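Local coordinates for putative uncharacterized protein (Bacteroides eggerthii DSM 20697, PDB 5BYP), which is of unknown function but has a lipocalin-like barrel of the calycin type, a fold that in many relatives binds small hydrophobic molecules, at residues Gly75-Ala78 against Ala79-Leu83; Ala87-Lys90 against Asn91-Trp95. All coordinates share one frame; numbering follows the deposited sequence.

Interaction 1: residues Gly75-Ala78 against Ala79-Leu83; sequences GNEA and AHEEL
Glu77 and Glu81, one helical turn apart, lie side by side and point the same way, so that two negative groups share one flank of the helix. Glu77 OE2 approaches the like-charged Glu81 OE2 at 3.0 Å, with the carboxylate planes turned 46° against each other, and Asp97 is a third acid near Glu81 OE2. With CG anti to its own backbone N (chi1 -161°), Glu77 stands out from the helix, and a bend at chi2 (61°) brings OE2 alongside Glu81, whose CG lies 3.5 Å from Glu77 OE2. That same CG passes 3.3 Å from Glu77 O. Replacing Glu81 by alanine removes CG and the acid, and is likely to open a gap beside Glu77 OE2 and leave its carboxylate less restrained. Beneath these acids runs the i to i+4 ladder of an alpha helix: His80 N donates to Asn76 O at 2.8 Å, Glu81 N to Glu77 O at 2.9 Å and Glu82 N to Ala78 O at 3.1 Å. Helix 77-84 belongs to the long connection between strands 63-68 and 100-108 of the lipocalin-like barrel, and lies at its periphery. His80 ties it to neighbouring loops: the imidazole gives ND1 to Pro70 O and NE2 to Asp97 O. Two carbonyl acceptors on one ring are consistent with a protonated histidine, whose charge would probably ease the crowding of acids nearby, although Glu77 OE2 stays 4.9 Å from His80 NE2. Asn76, whose O accepts the first of the ladder bonds, also gives ND2 to Asp71 OD1.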
loop_
_atom_site.group_PDB
_atom_site.type_symbol
_atom_site.label_atom_id
_atom_site.label_comp_id
_atom_site.label_asym_id
_atom_site.label_seq_id
_atom_site.Cartn_x
_atom_site.Cartn_y
_atom_site.Cartn_z
ATOM N N GLY A 75 -22.146 1.702 -8.438
ATOM C CA GLY A 75 -22.789 1.523 -7.136
ATOM C C GLY A 75 -21.967 1.887 -5.922
ATOM O O GLY A 75 -22.520 1.996 -4.823
ATOM N N ASN A 76 -20.645 2.090 -6.101
ATOM C CA ASN A 76 -19.708 2.411 -5.005
ATOM C C ASN A 76 -19.157 3.863 -5.000
ATOM O O ASN A 76 -18.561 4.252 -4.002
ATOM C CB ASN A 76 -18.493 1.470 -5.071
ATOM C CG ASN A 76 -18.724 0.089 -4.544
ATOM O OD1 ASN A 76 -19.455 -0.110 -3.583
ATOM N ND2 ASN A 76 -17.966 -0.878 -5.054
ATOM N N GLU A 77 -19.316 4.629 -6.098
ATOM C CA GLU A 77 -18.711 5.962 -6.302
ATOM C C GLU A 77 -18.839 6.900 -5.096
ATOM O O GLU A 77 -17.889 7.616 -4.807
ATOM C CB GLU A 77 -19.302 6.671 -7.533
ATOM C CG GLU A 77 -18.438 7.801 -8.065
ATOM C CD GLU A 77 -17.066 7.352 -8.509
ATOM O OE1 GLU A 77 -16.964 6.683 -9.563
ATOM O OE2 GLU A 77 -16.096 7.626 -7.773
ATOM N N ALA A 78 -20.000 6.925 -4.423
ATOM C CA ALA A 78 -20.241 7.812 -3.284
ATOM C C ALA A 78 -19.295 7.494 -2.116
ATOM O O ALA A 78 -18.626 8.394 -1.604
ATOM C CB ALA A 78 -21.692 7.707 -2.839
ATOM N N ALA A 79 -19.198 6.214 -1.744
ATOM C CA ALA A 79 -18.316 5.746 -0.688
ATOM C C ALA A 79 -16.848 5.823 -1.131
ATOM O O ALA A 79 -15.986 6.184 -0.322
ATOM C CB ALA A 79 -18.689 4.324 -0.306
ATOM N N HIS A 80 -16.568 5.533 -2.418
ATOM C CA HIS A 80 -15.204 5.635 -2.975
ATOM C C HIS A 80 -14.694 7.067 -2.853
ATOM O O HIS A 80 -13.586 7.276 -2.383
ATOM C CB HIS A 80 -15.168 5.184 -4.448
ATOM C CG HIS A 80 -13.783 5.161 -5.047
ATOM N ND1 HIS A 80 -12.908 4.123 -4.798
ATOM C CD2 HIS A 80 -13.183 6.034 -5.886
ATOM C CE1 HIS A 80 -11.816 4.402 -5.479
ATOM N NE2 HIS A 80 -11.929 5.540 -6.140
ATOM N N GLU A 81 -15.535 8.057 -3.254
ATOM C CA GLU A 81 -15.181 9.469 -3.199
ATOM C C GLU A 81 -14.989 9.946 -1.737
ATOM O O GLU A 81 -14.058 10.721 -1.477
ATOM C CB GLU A 81 -16.198 10.348 -3.936
ATOM C CG GLU A 81 -16.039 10.289 -5.455
ATOM C CD GLU A 81 -14.644 10.506 -6.031
ATOM O OE1 GLU A 81 -14.071 11.593 -5.817
ATOM O OE2 GLU A 81 -14.131 9.595 -6.713
ATOM N N GLU A 82 -15.786 9.405 -0.774
ATOM C CA GLU A 82 -15.589 9.699 0.654
ATOM C C GLU A 82 -14.208 9.210 1.129
ATOM O O GLU A 82 -13.604 9.832 1.992
ATOM C CB GLU A 82 -16.701 9.065 1.519
ATOM C CG GLU A 82 -18.070 9.717 1.344
ATOM C CD GLU A 82 -19.238 9.073 2.080
ATOM O OE1 GLU A 82 -18.991 8.290 3.026
ATOM O OE2 GLU A 82 -20.404 9.380 1.731
ATOM N N LEU A 83 -13.701 8.119 0.542
ATOM C CA LEU A 83 -12.420 7.526 0.936
ATOM C C LEU A 83 -11.247 8.244 0.296
ATOM O O LEU A 83 -10.337 8.656 1.003
ATOM C CB LEU A 83 -12.400 6.021 0.550
ATOM C CG LEU A 83 -11.040 5.317 0.515
ATOM C CD1 LEU A 83 -10.486 5.151 1.894
ATOM C CD2 LEU A 83 -11.132 3.965 -0.194
#

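Interaction 2: residues Ala87-Lys90 against Asn91-Trp95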
loop_
_atom_site.group_PDB
_atom_site.type_symbol
_atom_site.label_atom_id
_atom_site.label_comp_id
_atom_site.label_asym_id
_atom_site.label_seq_id
_atom_site.Cartn_x
_atom_site.Cartn_y
_atom_site.Cartn_z
ATOM N N ALA A 87 -8.117 12.918 4.179
ATOM C CA ALA A 87 -6.716 13.271 4.433
ATOM C C ALA A 87 -5.869 12.019 4.762
ATOM O O ALA A 87 -4.691 11.955 4.407
ATOM C CB ALA A 87 -6.633 14.276 5.571
ATOM N N SER A 88 -6.490 11.026 5.409
ATOM C CA SER A 88 -5.848 9.789 5.829
ATOM C C SER A 88 -5.316 9.019 4.626
ATOM O O SER A 88 -4.180 8.552 4.646
ATOM C CB SER A 88 -6.841 8.933 6.600
ATOM O OG SER A 88 -7.582 9.702 7.540
ATOM N N TYR A 89 -6.123 8.940 3.561
ATOM C CA TYR A 89 -5.801 8.297 2.297
ATOM C C TYR A 89 -4.739 9.115 1.553
ATOM O O TYR A 89 -3.749 8.562 1.056
ATOM C CB TYR A 89 -7.086 8.140 1.457
ATOM C CG TYR A 89 -6.848 7.752 0.021
ATOM C CD1 TYR A 89 -6.663 8.722 -0.962
ATOM C CD2 TYR A 89 -6.833 6.416 -0.366
ATOM C CE1 TYR A 89 -6.427 8.369 -2.288
ATOM C CE2 TYR A 89 -6.563 6.051 -1.684
ATOM C CZ TYR A 89 -6.408 7.035 -2.648
ATOM O OH TYR A 89 -6.155 6.695 -3.944
ATOM N N LYS A 90 -4.922 10.420 1.495
ATOM C CA LYS A 90 -3.938 11.286 0.836
ATOM C C LYS A 90 -2.542 11.184 1.515
ATOM O O LYS A 90 -1.524 11.102 0.819
ATOM C CB LYS A 90 -4.427 12.734 0.807
ATOM C CG LYS A 90 -5.455 12.979 -0.299
ATOM C CD LYS A 90 -6.333 14.189 0.009
ATOM C CE LYS A 90 -7.216 14.545 -1.136
ATOM N NZ LYS A 90 -8.175 15.609 -0.759
ATOM N N ASN A 91 -2.505 11.105 2.853
ATOM C CA ASN A 91 -1.237 11.016 3.548
ATOM C C ASN A 91 -0.646 9.618 3.491
ATOM O O ASN A 91 0.576 9.469 3.476
ATOM C CB ASN A 91 -1.378 11.452 5.010
ATOM C CG ASN A 91 -1.904 12.855 5.227
ATOM O OD1 ASN A 91 -2.089 13.650 4.284
ATOM N ND2 ASN A 91 -2.245 13.156 6.478
ATOM N N PHE A 92 -1.481 8.599 3.531
ATOM C CA PHE A 92 -0.991 7.248 3.585
ATOM C C PHE A 92 -0.728 6.704 2.190
ATOM O O PHE A 92 0.376 6.264 1.909
ATOM C CB PHE A 92 -1.992 6.404 4.324
ATOM C CG PHE A 92 -1.506 5.050 4.726
ATOM C CD1 PHE A 92 -1.682 3.960 3.895
ATOM C CD2 PHE A 92 -0.949 4.840 5.982
ATOM C CE1 PHE A 92 -1.276 2.691 4.292
ATOM C CE2 PHE A 92 -0.556 3.566 6.382
ATOM C CZ PHE A 92 -0.716 2.503 5.535
ATOM N N PHE A 93 -1.706 6.745 1.305
ATOM C CA PHE A 93 -1.458 6.201 -0.011
ATOM C C PHE A 93 -1.014 7.262 -0.992
ATOM O O PHE A 93 0.089 7.152 -1.526
ATOM C CB PHE A 93 -2.688 5.469 -0.536
ATOM C CG PHE A 93 -3.062 4.285 0.306
ATOM C CD1 PHE A 93 -2.297 3.122 0.278
ATOM C CD2 PHE A 93 -4.143 4.346 1.178
ATOM C CE1 PHE A 93 -2.661 2.006 1.039
ATOM C CE2 PHE A 93 -4.498 3.238 1.946
ATOM C CZ PHE A 93 -3.774 2.060 1.846
ATOM N N GLY A 94 -1.877 8.250 -1.249
ATOM C CA GLY A 94 -1.621 9.302 -2.223
ATOM C C GLY A 94 -1.745 8.776 -3.638
ATOM O O GLY A 94 -1.194 9.356 -4.568
ATOM N N TRP A 95 -2.488 7.681 -3.808
ATOM C CA TRP A 95 -2.668 6.995 -5.093
ATOM C C TRP A 95 -3.656 7.705 -6.030
ATOM O O TRP A 95 -3.934 7.190 -7.127
ATOM C CB TRP A 95 -3.148 5.552 -4.870
ATOM C CG TRP A 95 -2.202 4.689 -4.091
ATOM C CD1 TRP A 95 -0.916 4.981 -3.735
ATOM C CD2 TRP A 95 -2.435 3.339 -3.678
ATOM N NE1 TRP A 95 -0.356 3.915 -3.071
ATOM C CE2 TRP A 95 -1.271 2.898 -3.011
ATOM C CE3 TRP A 95 -3.552 2.481 -3.737
ATOM C CZ2 TRP A 95 -1.186 1.645 -2.417
ATOM C CZ3 TRP A 95 -3.472 1.245 -3.129
ATOM C CH2 TRP A 95 -2.298 0.831 -2.489
#
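At the end of helix 87-92, where the chain leaves helical geometry, Tyr89 O collects two donors: Phe93 N at 2.7 Å and, five residues on, Gly94 N at 3.0 Å. They reach the carbonyl from opposite faces of its plane. Gly94 follows with a positive phi (74°), and a side chain there would come close to Lys90 O. A chi1 of 168° puts the Tyr89 ring beside its own carbonyl carbon, on the side where Phe93 and Trp95 follow. Phe93 CB lies over one of its faces, and Tyr89 CD2 meets Phe93 CD2 at 3.7 Å, the rings inclined at 46°. Farther along, Tyr89 OH touches Trp95 CB at 3.3 Å and hydrogen-bonds Gly96 O, which gives this buried phenol a polar partner. In the lipocalin-like barrel the end of the helix and the residues after it supply a row of aromatic side chains to the strands: Phe92, Phe93 and Trp95 all touch Tyr32, and Phe93 also meets Phe53 edge-to-face. Within the row, Phe92 CD1 sits over the centre of one face of Phe93, and Phe93 CD1 lies over one face of Trp95, nearer its rim.

Two short helices in one connection between strands 63-68 and 100-108 illustrate how a barrel can carry an outer and an inner segment in series. The centre of interaction 1 is about 19 Å from the centre of the chain, that of interaction 2 about 10 Å, and the two centres are about 15 Å apart. They touch where helix 77-84 gives way to helix 87-92, with Leu83 O packed 3.3 Å from Tyr89 CB. Both also bond to consecutive backbone carbonyls of the loop that follows residue 95. Interaction 1 is a surface contact, whereas interaction 2 is partly buried, its aromatics packed on the strands.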